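Local structure of dihydrodipicolinate synthase (Bacillus clausii KSM-K16, 3E96) at residues B[130-133]-B[134-138]; B[181-184]-B[185-189]; B[291-294]-B[295-299]. The protein probably catalyses the formation of 4-hydroxy-tetrahydrodipicolinate, as a TIM-barrel lyase of the DapA family. All blocks are in the same frame, centred on the assembly; numbering follows the deposited sequence.

Contact 1: B[130-133]-B[134-138]; sequences RDII and EALDF
The last turns of helix 122-136, the outer helix of a beta-alpha-beta unit in a TIM barrel, bring Arg130 against Glu134 and Ile132 against Leu136, each one turn further along. Four backbone bonds carry the helix to its end: Glu134 N to Arg130 O at 2.9 Å, then Ala135 N to Asp131 O, Leu136 N to Ile132 O and finally Asp137 N to Ile133 O. Asp137 then leaves the helix with positive phi (49°), and the chain runs on to strand 140-144. On the exposed flank Arg130 CG lies 3.7 Å from Glu134 CD, so the pair touches through the aliphatic part of the arginine. The Arg130 chain bends at chi3 (57°), which swings its guanidinium back to Asp131. There NE and NH2, the side edge of the guanidinium, both bond Asp131 OD1, approaching from one face of the carboxylate, NH2 being the shorter at 2.9 Å in a salt bridge. Glu134 OE1 stands 4.2 Å from Arg130 NE but far off the plane of the guanidinium, so that no N-H is aimed at it and only charge attraction remains. A water donates to Glu134 OE1 at 2.5 Å and, weakly, to Asp131 OD1. An alanine in place of Arg130 would remove both donors to Asp131 OD1 and is likely to leave the two carboxylates, linked by the water, without the positive charge beside them. The buried flank faces the barrel. Here Ile132 and Leu136 run alongside each other, with Ile132 CG2 3.8 Å from Leu136 CD1; both pack on Ile88 of strand 83-88, while Ile133 rests on Ile112 of strand 109-112 and Leu160.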
ATOM      1  N   ARG B 130      -6.163 -17.107  -0.137  1.00 15.74           N
ATOM      2  CA  ARG B 130      -6.977 -18.285   0.138  1.00 16.63           C
ATOM      3  C   ARG B 130      -8.110 -17.991   1.115  1.00 15.49           C
ATOM      4  O   ARG B 130      -9.257 -18.346   0.854  1.00 16.31           O
ATOM      5  CB  ARG B 130      -6.115 -19.411   0.703  1.00 19.02           C
ATOM      6  CG  ARG B 130      -6.894 -20.688   0.979  1.00 22.61           C
ATOM      7  CD  ARG B 130      -6.177 -21.506   2.030  1.00 26.80           C
ATOM      8  NE  ARG B 130      -5.997 -20.721   3.249  1.00 29.20           N
ATOM      9  CZ  ARG B 130      -5.208 -21.074   4.255  1.00 30.36           C
ATOM     10  NH1 ARG B 130      -4.520 -22.207   4.191  1.00 31.64           N
ATOM     11  NH2 ARG B 130      -5.097 -20.290   5.320  1.00 30.40           N
ATOM     12  N   ASP B 131      -7.791 -17.344   2.233  1.00 16.10           N
ATOM     13  CA  ASP B 131      -8.801 -17.033   3.243  1.00 16.89           C
ATOM     14  C   ASP B 131      -9.959 -16.214   2.688  1.00 16.97           C
ATOM     15  O   ASP B 131     -11.122 -16.481   2.993  1.00 16.01           O
ATOM     16  CB  ASP B 131      -8.180 -16.281   4.425  1.00 19.49           C
ATOM     17  CG  ASP B 131      -7.267 -17.156   5.265  1.00 22.82           C
ATOM     18  OD1 ASP B 131      -7.300 -18.394   5.101  1.00 23.11           O
ATOM     19  OD2 ASP B 131      -6.523 -16.598   6.100  1.00 24.97           O
ATOM     20  N   ILE B 132      -9.641 -15.210   1.879  1.00 15.45           N
ATOM     21  CA  ILE B 132     -10.667 -14.357   1.292  1.00 15.97           C
ATOM     22  C   ILE B 132     -11.532 -15.111   0.285  1.00 16.86           C
ATOM     23  O   ILE B 132     -12.758 -14.993   0.295  1.00 17.32           O
ATOM     24  CB  ILE B 132     -10.026 -13.133   0.603  1.00 15.77           C
ATOM     25  CG1 ILE B 132      -9.352 -12.251   1.660  1.00 16.64           C
ATOM     26  CG2 ILE B 132     -11.083 -12.355  -0.186  1.00 16.46           C
ATOM     27  CD1 ILE B 132      -8.455 -11.168   1.088  1.00 14.81           C
ATOM     28  N   ILE B 133     -10.894 -15.884  -0.587  1.00 16.00           N
ATOM     29  CA  ILE B 133     -11.630 -16.642  -1.593  1.00 16.31           C
ATOM     30  C   ILE B 133     -12.553 -17.676  -0.945  1.00 17.79           C
ATOM     31  O   ILE B 133     -13.715 -17.805  -1.330  1.00 18.16           O
ATOM     32  CB  ILE B 133     -10.661 -17.354  -2.567  1.00 16.02           C
ATOM     33  CG1 ILE B 133      -9.892 -16.303  -3.375  1.00 13.92           C
ATOM     34  CG2 ILE B 133     -11.432 -18.278  -3.507  1.00 17.24           C
ATOM     35  CD1 ILE B 133      -8.820 -16.881  -4.266  1.00 12.67           C
ATOM     36  N   GLU B 134     -12.049 -18.403   0.046  1.00 18.25           N
ATOM     37  CA  GLU B 134     -12.874 -19.410   0.706  1.00 20.05           C
ATOM     38  C   GLU B 134     -14.040 -18.788   1.469  1.00 20.63           C
ATOM     39  O   GLU B 134     -15.150 -19.321   1.454  1.00 20.52           O
ATOM     40  CB  GLU B 134     -12.026 -20.275   1.646  1.00 19.60           C
ATOM     41  CG  GLU B 134     -10.890 -21.000   0.936  1.00 22.35           C
ATOM     42  CD  GLU B 134     -10.266 -22.103   1.774  1.00 25.11           C
ATOM     43  OE1 GLU B 134     -10.048 -21.890   2.983  1.00 28.48           O
ATOM     44  OE2 GLU B 134      -9.976 -23.183   1.218  1.00 24.90           O
ATOM     45  N   ALA B 135     -13.796 -17.657   2.125  1.00 19.06           N
ATOM     46  CA  ALA B 135     -14.844 -16.983   2.883  1.00 19.32           C
ATOM     47  C   ALA B 135     -15.939 -16.434   1.971  1.00 19.22           C
ATOM     48  O   ALA B 135     -17.128 -16.512   2.291  1.00 18.69           O
ATOM     49  CB  ALA B 135     -14.247 -15.849   3.718  1.00 18.69           C
ATOM     50  N   LEU B 136     -15.543 -15.881   0.829  1.00 18.08           N
ATOM     51  CA  LEU B 136     -16.512 -15.309  -0.097  1.00 19.36           C
ATOM     52  C   LEU B 136     -17.299 -16.336  -0.898  1.00 20.12           C
ATOM     53  O   LEU B 136     -18.475 -16.120  -1.191  1.00 19.37           O
ATOM     54  CB  LEU B 136     -15.820 -14.346  -1.067  1.00 18.36           C
ATOM     55  CG  LEU B 136     -15.300 -13.028  -0.485  1.00 19.69           C
ATOM     56  CD1 LEU B 136     -14.602 -12.230  -1.584  1.00 18.23           C
ATOM     57  CD2 LEU B 136     -16.460 -12.224   0.104  1.00 19.47           C
ATOM     58  N   ASP B 137     -16.651 -17.441  -1.257  1.00 21.32           N
ATOM     59  CA  ASP B 137     -17.306 -18.482  -2.047  1.00 23.39           C
ATOM     60  C   ASP B 137     -17.987 -17.787  -3.227  1.00 23.41           C
ATOM     61  O   ASP B 137     -19.183 -17.957  -3.473  1.00 22.60           O
ATOM     62  CB  ASP B 137     -18.333 -19.220  -1.183  1.00 27.06           C
ATOM     63  CG  ASP B 137     -18.934 -20.423  -1.886  1.00 30.65           C
ATOM     64  OD1 ASP B 137     -18.168 -21.205  -2.486  1.00 30.86           O
ATOM     65  OD2 ASP B 137     -20.172 -20.592  -1.827  1.00 33.41           O
ATOM     66  N   PHE B 138     -17.199 -16.999  -3.950  1.00 21.00           N
ATOM     67  CA  PHE B 138     -17.683 -16.220  -5.085  1.00 19.67           C
ATOM     68  C   PHE B 138     -16.520 -16.148  -6.081  1.00 18.36           C
ATOM     69  O   PHE B 138     -15.358 -16.155  -5.674  1.00 16.80           O
ATOM     70  CB  PHE B 138     -18.045 -14.821  -4.572  1.00 20.54           C
ATOM     71  CG  PHE B 138     -18.790 -13.969  -5.550  1.00 20.89           C
ATOM     72  CD1 PHE B 138     -20.062 -14.326  -5.982  1.00 23.79           C
ATOM     73  CD2 PHE B 138     -18.241 -12.774  -6.000  1.00 21.91           C
ATOM     74  CE1 PHE B 138     -20.779 -13.502  -6.842  1.00 22.65           C
ATOM     75  CE2 PHE B 138     -18.950 -11.941  -6.860  1.00 23.20           C
ATOM     76  CZ  PHE B 138     -20.222 -12.308  -7.280  1.00 24.51           C
TER
HETATM   77  O   HOH W   1      -9.937 -20.404   4.965  1.00 36.51           O

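Contact 2: B[181-184]-B[185-189]; sequences RSIP and EEHQI
Pro184 leads the backbone into the short 3-10 turn 185-187, closed by His187 N to Pro184 O at 3.0 Å, almost straight at the hydrogen (167°) although the donor stands above the carbonyl plane. Gln188 N returns to Glu185 O to continue it. The side chain of His187 turns back toward Ile183 and Pro184, its CG set opposite the carbonyl carbon (chi1 -58°). Pro184 CG approaches His187 CD2 to 3.3 Å at a slant to the imidazole, while Ile183 CG2 comes to the edge of that ring, in its plane, 3.8 Å from the same CD2. His187 CD2 thus meets both Ile183 and Pro184. Two waters tie the loop further: one donates to Ile183 O and, at 2.7 Å, to Glu185 OE2, which the bend at chi2 of Glu185 brings round; the other donates to Pro184 O and accepts from Ile189 N. The turn belongs to the loop joining helix 173-180 to strand 190-193. Ile183 and His187 both press on Ala158, just beyond helix 152-157, and Ile189 lies on Leu163 and Val166 of strand 163-168.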
ATOM      1  N   ARG B 181       2.567 -22.640 -17.416  1.00 15.60           N
ATOM      2  CA  ARG B 181       2.801 -24.041 -17.733  1.00 16.92           C
ATOM      3  C   ARG B 181       3.033 -24.931 -16.512  1.00 17.17           C
ATOM      4  O   ARG B 181       3.336 -26.117 -16.651  1.00 19.67           O
ATOM      5  CB  ARG B 181       3.971 -24.131 -18.716  1.00 16.19           C
ATOM      6  CG  ARG B 181       3.647 -23.436 -20.037  1.00 17.22           C
ATOM      7  CD  ARG B 181       4.839 -23.258 -20.963  1.00 14.64           C
ATOM      8  NE  ARG B 181       4.386 -22.779 -22.266  1.00 17.14           N
ATOM      9  CZ  ARG B 181       3.886 -21.567 -22.494  1.00 17.88           C
ATOM     10  NH1 ARG B 181       3.781 -20.685 -21.504  1.00 16.33           N
ATOM     11  NH2 ARG B 181       3.455 -21.249 -23.707  1.00 18.02           N
ATOM     12  N   SER B 182       2.869 -24.367 -15.319  1.00 17.79           N
ATOM     13  CA  SER B 182       3.063 -25.123 -14.080  1.00 18.03           C
ATOM     14  C   SER B 182       1.736 -25.495 -13.430  1.00 19.33           C
ATOM     15  O   SER B 182       1.705 -26.191 -12.414  1.00 21.28           O
ATOM     16  CB  SER B 182       3.900 -24.312 -13.086  1.00 19.50           C
ATOM     17  OG  SER B 182       5.193 -24.044 -13.602  1.00 19.21           O
ATOM     18  N   ILE B 183       0.641 -25.024 -14.013  1.00 19.18           N
ATOM     19  CA  ILE B 183      -0.686 -25.307 -13.485  1.00 19.78           C
ATOM     20  C   ILE B 183      -1.462 -26.119 -14.521  1.00 21.21           C
ATOM     21  O   ILE B 183      -1.587 -25.712 -15.674  1.00 21.70           O
ATOM     22  CB  ILE B 183      -1.424 -23.986 -13.164  1.00 18.99           C
ATOM     23  CG1 ILE B 183      -0.664 -23.246 -12.055  1.00 18.78           C
ATOM     24  CG2 ILE B 183      -2.867 -24.268 -12.765  1.00 18.84           C
ATOM     25  CD1 ILE B 183      -1.155 -21.840 -11.771  1.00 17.93           C
ATOM     26  N   PRO B 184      -1.988 -27.288 -14.120  1.00 22.87           N
ATOM     27  CA  PRO B 184      -2.748 -28.157 -15.026  1.00 24.13           C
ATOM     28  C   PRO B 184      -4.028 -27.521 -15.555  1.00 25.31           C
ATOM     29  O   PRO B 184      -4.626 -26.669 -14.898  1.00 23.67           O
ATOM     30  CB  PRO B 184      -3.014 -29.394 -14.170  1.00 24.91           C
ATOM     31  CG  PRO B 184      -3.127 -28.826 -12.795  1.00 24.18           C
ATOM     32  CD  PRO B 184      -1.973 -27.840 -12.754  1.00 22.73           C
ATOM     33  N   GLU B 185      -4.439 -27.937 -16.751  1.00 26.49           N
ATOM     34  CA  GLU B 185      -5.650 -27.405 -17.367  1.00 29.03           C
ATOM     35  C   GLU B 185      -6.836 -27.658 -16.448  1.00 28.31           C
ATOM     36  O   GLU B 185      -7.844 -26.958 -16.502  1.00 28.54           O
ATOM     37  CB  GLU B 185      -5.898 -28.077 -18.722  1.00 31.56           C
ATOM     38  CG  GLU B 185      -4.780 -27.878 -19.734  1.00 37.22           C
ATOM     39  CD  GLU B 185      -4.502 -26.413 -20.026  1.00 40.01           C
ATOM     40  OE1 GLU B 185      -5.435 -25.701 -20.457  1.00 42.08           O
ATOM     41  OE2 GLU B 185      -3.349 -25.974 -19.826  1.00 43.26           O
ATOM     42  N   GLU B 186      -6.694 -28.668 -15.601  1.00 29.43           N
ATOM     43  CA  GLU B 186      -7.728 -29.049 -14.654  1.00 30.94           C
ATOM     44  C   GLU B 186      -8.201 -27.891 -13.768  1.00 32.12           C
ATOM     45  O   GLU B 186      -9.350 -27.867 -13.332  1.00 31.52           O
ATOM     46  CB  GLU B 186      -7.208 -30.186 -13.777  1.00 31.52           C
ATOM     47  CG  GLU B 186      -8.120 -30.561 -12.637  1.00 32.76           C
ATOM     48  CD  GLU B 186      -7.516 -31.616 -11.735  1.00 31.88           C
ATOM     49  OE1 GLU B 186      -8.192 -32.014 -10.768  1.00 33.19           O
ATOM     50  OE2 GLU B 186      -6.372 -32.045 -11.992  1.00 31.44           O
ATOM     51  N   HIS B 187      -7.324 -26.930 -13.504  1.00 32.11           N
ATOM     52  CA  HIS B 187      -7.706 -25.817 -12.646  1.00 34.01           C
ATOM     53  C   HIS B 187      -8.330 -24.623 -13.365  1.00 34.10           C
ATOM     54  O   HIS B 187      -8.847 -23.705 -12.726  1.00 35.19           O
ATOM     55  CB  HIS B 187      -6.509 -25.396 -11.800  1.00 34.78           C
ATOM     56  CG  HIS B 187      -5.972 -26.507 -10.954  1.00 35.91           C
ATOM     57  ND1 HIS B 187      -6.792 -27.381 -10.271  1.00 35.39           N
ATOM     58  CD2 HIS B 187      -4.703 -26.903 -10.695  1.00 37.20           C
ATOM     59  CE1 HIS B 187      -6.052 -28.268  -9.630  1.00 35.96           C
ATOM     60  NE2 HIS B 187      -4.781 -28.001  -9.871  1.00 36.52           N
ATOM     61  N   GLN B 188      -8.295 -24.652 -14.691  1.00 33.76           N
ATOM     62  CA  GLN B 188      -8.884 -23.603 -15.517  1.00 32.89           C
ATOM     63  C   GLN B 188      -8.715 -22.198 -14.953  1.00 30.63           C
ATOM     64  O   GLN B 188      -9.545 -21.720 -14.178  1.00 32.66           O
ATOM     65  CB  GLN B 188     -10.371 -23.904 -15.724  1.00 35.00           C
ATOM     66  CG  GLN B 188     -10.621 -25.282 -16.320  1.00 38.21           C
ATOM     67  CD  GLN B 188     -12.091 -25.649 -16.370  1.00 40.48           C
ATOM     68  OE1 GLN B 188     -12.889 -24.985 -17.035  1.00 42.18           O
ATOM     69  NE2 GLN B 188     -12.457 -26.716 -15.665  1.00 41.59           N
ATOM     70  N   ILE B 189      -7.640 -21.533 -15.354  1.00 26.67           N
ATOM     71  CA  ILE B 189      -7.370 -20.181 -14.892  1.00 22.54           C
ATOM     72  C   ILE B 189      -7.270 -19.239 -16.086  1.00 20.54           C
ATOM     73  O   ILE B 189      -6.591 -19.541 -17.067  1.00 17.35           O
ATOM     74  CB  ILE B 189      -6.032 -20.119 -14.112  1.00 25.69           C
ATOM     75  CG1 ILE B 189      -6.092 -21.030 -12.883  1.00 25.94           C
ATOM     76  CG2 ILE B 189      -5.722 -18.683 -13.717  1.00 24.92           C
ATOM     77  CD1 ILE B 189      -7.151 -20.644 -11.868  1.00 28.30           C
TER
HETATM   78  O   HOH W   2      -1.119 -26.362 -18.429  1.00 41.17           O
HETATM   79  O   HOH W   3      -5.443 -23.696 -15.851  1.00 34.35           O

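Contact 3: B[291-294]-B[295-299]; sequences QLVT and ELLSS
Glu295 sets CG anti to its carbonyl carbon (chi1 -50°) and then, as modelled, runs out straight, back toward Gln291 and Leu292; Gln291 has its own CG opposite the backbone N and then bends at chi2 (71°). The flat ends of Gln291 and Glu295 are turned nearly alike, their planes 9° apart, but the touch is between Gln291 CG and Glu295 OE2 at 3.8 Å. The other carboxylate oxygen, Glu295 OE1, lies 3.8 Å from the methyl Leu292 CD2. On the buried side Val293 and Leu297 run side by side, Val293 CG1 4.1 Å from Leu297 CD1. Backbone bonds continue along the helix, among them Leu297 N to Val293 O at 3.0 Å and Ser298 N to Thr294 O at 2.8 Å. Thr294 OG1 bonds back to Lys290 O, and in the last turn Ser299 OG donates to Leu296 O at 2.7 Å. Val293 and Leu297 pack on Met270 of helix 262-270, and Leu292 and Leu296 on helix 235-252. This is an amphipathic alpha-helix with side chains meeting at i+3 and i+4, part of the all-helical C-terminal region that follows the barrel in the DapA family.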
ATOM      1  N   GLN B 291       2.358  19.309 -21.902  1.00 21.66           N
ATOM      2  CA  GLN B 291       2.798  19.479 -23.284  1.00 23.01           C
ATOM      3  C   GLN B 291       3.026  18.116 -23.933  1.00 22.89           C
ATOM      4  O   GLN B 291       2.710  17.916 -25.107  1.00 21.65           O
ATOM      5  CB  GLN B 291       4.092  20.297 -23.331  1.00 26.05           C
ATOM      6  CG  GLN B 291       4.564  20.646 -24.737  1.00 30.50           C
ATOM      7  CD  GLN B 291       3.684  21.688 -25.407  1.00 34.25           C
ATOM      8  OE1 GLN B 291       2.483  21.485 -25.589  1.00 36.49           O
ATOM      9  NE2 GLN B 291       4.281  22.817 -25.773  1.00 36.74           N
ATOM     10  N   LEU B 292       3.571  17.173 -23.170  1.00 21.47           N
ATOM     11  CA  LEU B 292       3.815  15.838 -23.702  1.00 19.91           C
ATOM     12  C   LEU B 292       2.493  15.135 -24.019  1.00 19.15           C
ATOM     13  O   LEU B 292       2.407  14.381 -24.985  1.00 19.65           O
ATOM     14  CB  LEU B 292       4.630  15.001 -22.709  1.00 21.61           C
ATOM     15  CG  LEU B 292       6.063  15.466 -22.442  1.00 23.01           C
ATOM     16  CD1 LEU B 292       6.689  14.612 -21.345  1.00 20.85           C
ATOM     17  CD2 LEU B 292       6.877  15.372 -23.728  1.00 24.22           C
ATOM     18  N   VAL B 293       1.467  15.375 -23.205  1.00 18.88           N
ATOM     19  CA  VAL B 293       0.159  14.759 -23.446  1.00 18.96           C
ATOM     20  C   VAL B 293      -0.433  15.376 -24.715  1.00 19.84           C
ATOM     21  O   VAL B 293      -1.028  14.685 -25.546  1.00 18.13           O
ATOM     22  CB  VAL B 293      -0.819  15.004 -22.268  1.00 19.29           C
ATOM     23  CG1 VAL B 293      -2.231  14.533 -22.648  1.00 19.02           C
ATOM     24  CG2 VAL B 293      -0.342  14.251 -21.030  1.00 19.27           C
ATOM     25  N   THR B 294      -0.261  16.685 -24.853  1.00 19.41           N
ATOM     26  CA  THR B 294      -0.760  17.403 -26.019  1.00 20.96           C
ATOM     27  C   THR B 294      -0.106  16.867 -27.287  1.00 21.17           C
ATOM     28  O   THR B 294      -0.791  16.524 -28.253  1.00 22.01           O
ATOM     29  CB  THR B 294      -0.467  18.914 -25.894  1.00 20.17           C
ATOM     30  OG1 THR B 294      -1.201  19.445 -24.787  1.00 22.66           O
ATOM     31  CG2 THR B 294      -0.865  19.654 -27.173  1.00 23.43           C
ATOM     32  N   GLU B 295       1.221  16.775 -27.278  1.00 21.68           N
ATOM     33  CA  GLU B 295       1.954  16.288 -28.441  1.00 23.60           C
ATOM     34  C   GLU B 295       1.577  14.850 -28.778  1.00 23.69           C
ATOM     35  O   GLU B 295       1.596  14.454 -29.943  1.00 23.60           O
ATOM     36  CB  GLU B 295       3.463  16.384 -28.197  1.00 26.04           C
ATOM     37  CG  GLU B 295       3.908  17.751 -27.699  1.00 29.32           C
ATOM     38  CD  GLU B 295       5.415  17.871 -27.559  1.00 31.97           C
ATOM     39  OE1 GLU B 295       6.064  16.876 -27.169  1.00 33.62           O
ATOM     40  OE2 GLU B 295       5.948  18.968 -27.827  1.00 32.55           O
ATOM     41  N   LEU B 296       1.232  14.069 -27.761  1.00 22.87           N
ATOM     42  CA  LEU B 296       0.856  12.677 -27.979  1.00 23.35           C
ATOM     43  C   LEU B 296      -0.517  12.597 -28.653  1.00 22.33           C
ATOM     44  O   LEU B 296      -0.719  11.823 -29.594  1.00 22.21           O
ATOM     45  CB  LEU B 296       0.831  11.930 -26.643  1.00 25.56           C
ATOM     46  CG  LEU B 296       0.931  10.406 -26.676  1.00 29.65           C
ATOM     47  CD1 LEU B 296       2.263   9.991 -27.280  1.00 32.15           C
ATOM     48  CD2 LEU B 296       0.818   9.865 -25.262  1.00 32.23           C
ATOM     49  N   LEU B 297      -1.458  13.398 -28.166  1.00 20.62           N
ATOM     50  CA  LEU B 297      -2.801  13.417 -28.732  1.00 20.92           C
ATOM     51  C   LEU B 297      -2.743  13.978 -30.147  1.00 21.48           C
ATOM     52  O   LEU B 297      -3.507  13.572 -31.023  1.00 21.61           O
ATOM     53  CB  LEU B 297      -3.736  14.263 -27.864  1.00 20.58           C
ATOM     54  CG  LEU B 297      -4.045  13.689 -26.478  1.00 20.24           C
ATOM     55  CD1 LEU B 297      -4.972  14.629 -25.729  1.00 19.14           C
ATOM     56  CD2 LEU B 297      -4.676  12.309 -26.617  1.00 20.67           C
ATOM     57  N   SER B 298      -1.825  14.913 -30.360  1.00 22.94           N
ATOM     58  CA  SER B 298      -1.647  15.516 -31.672  1.00 25.56           C
ATOM     59  C   SER B 298      -1.140  14.445 -32.640  1.00 26.26           C
ATOM     60  O   SER B 298      -1.616  14.343 -33.769  1.00 25.92           O
ATOM     61  CB  SER B 298      -0.644  16.668 -31.586  1.00 26.70           C
ATOM     62  OG  SER B 298      -0.486  17.310 -32.839  1.00 29.87           O
ATOM     63  N   SER B 299      -0.186  13.634 -32.190  1.00 26.26           N
ATOM     64  CA  SER B 299       0.362  12.583 -33.042  1.00 25.87           C
ATOM     65  C   SER B 299      -0.701  11.540 -33.363  1.00 24.21           C
ATOM     66  O   SER B 299      -0.677  10.935 -34.437  1.00 23.61           O
ATOM     67  CB  SER B 299       1.569  11.911 -32.374  1.00 29.50           C
ATOM     68  OG  SER B 299       1.163  11.039 -31.333  1.00 34.30           O
TER

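Overall arrangement
Contacts 1 and 2 lie where outer helices hand over to barrel strands, at the end of the barrel where the strands begin, their centres 19 Å apart and their nearest atoms about 9 Å apart; contact 1 ends a barrel helix, whereas contact 2 turns the chain into a barrel strand. The loop between helix 152-157 and strand 163-168 relates them: Leu160 meets contact 1, while Ala158 and Pro159 meet contact 2. Contact 3 belongs to the C-terminal helices across the chain's centre, its centre 44 Å from contact 1 and 43 Å from contact 2. Contact 1 comes nearest the predicted active site, with the side chain of Ile133 about 11 Å from that of Tyr143; contacts 2 and 3 lie away from it.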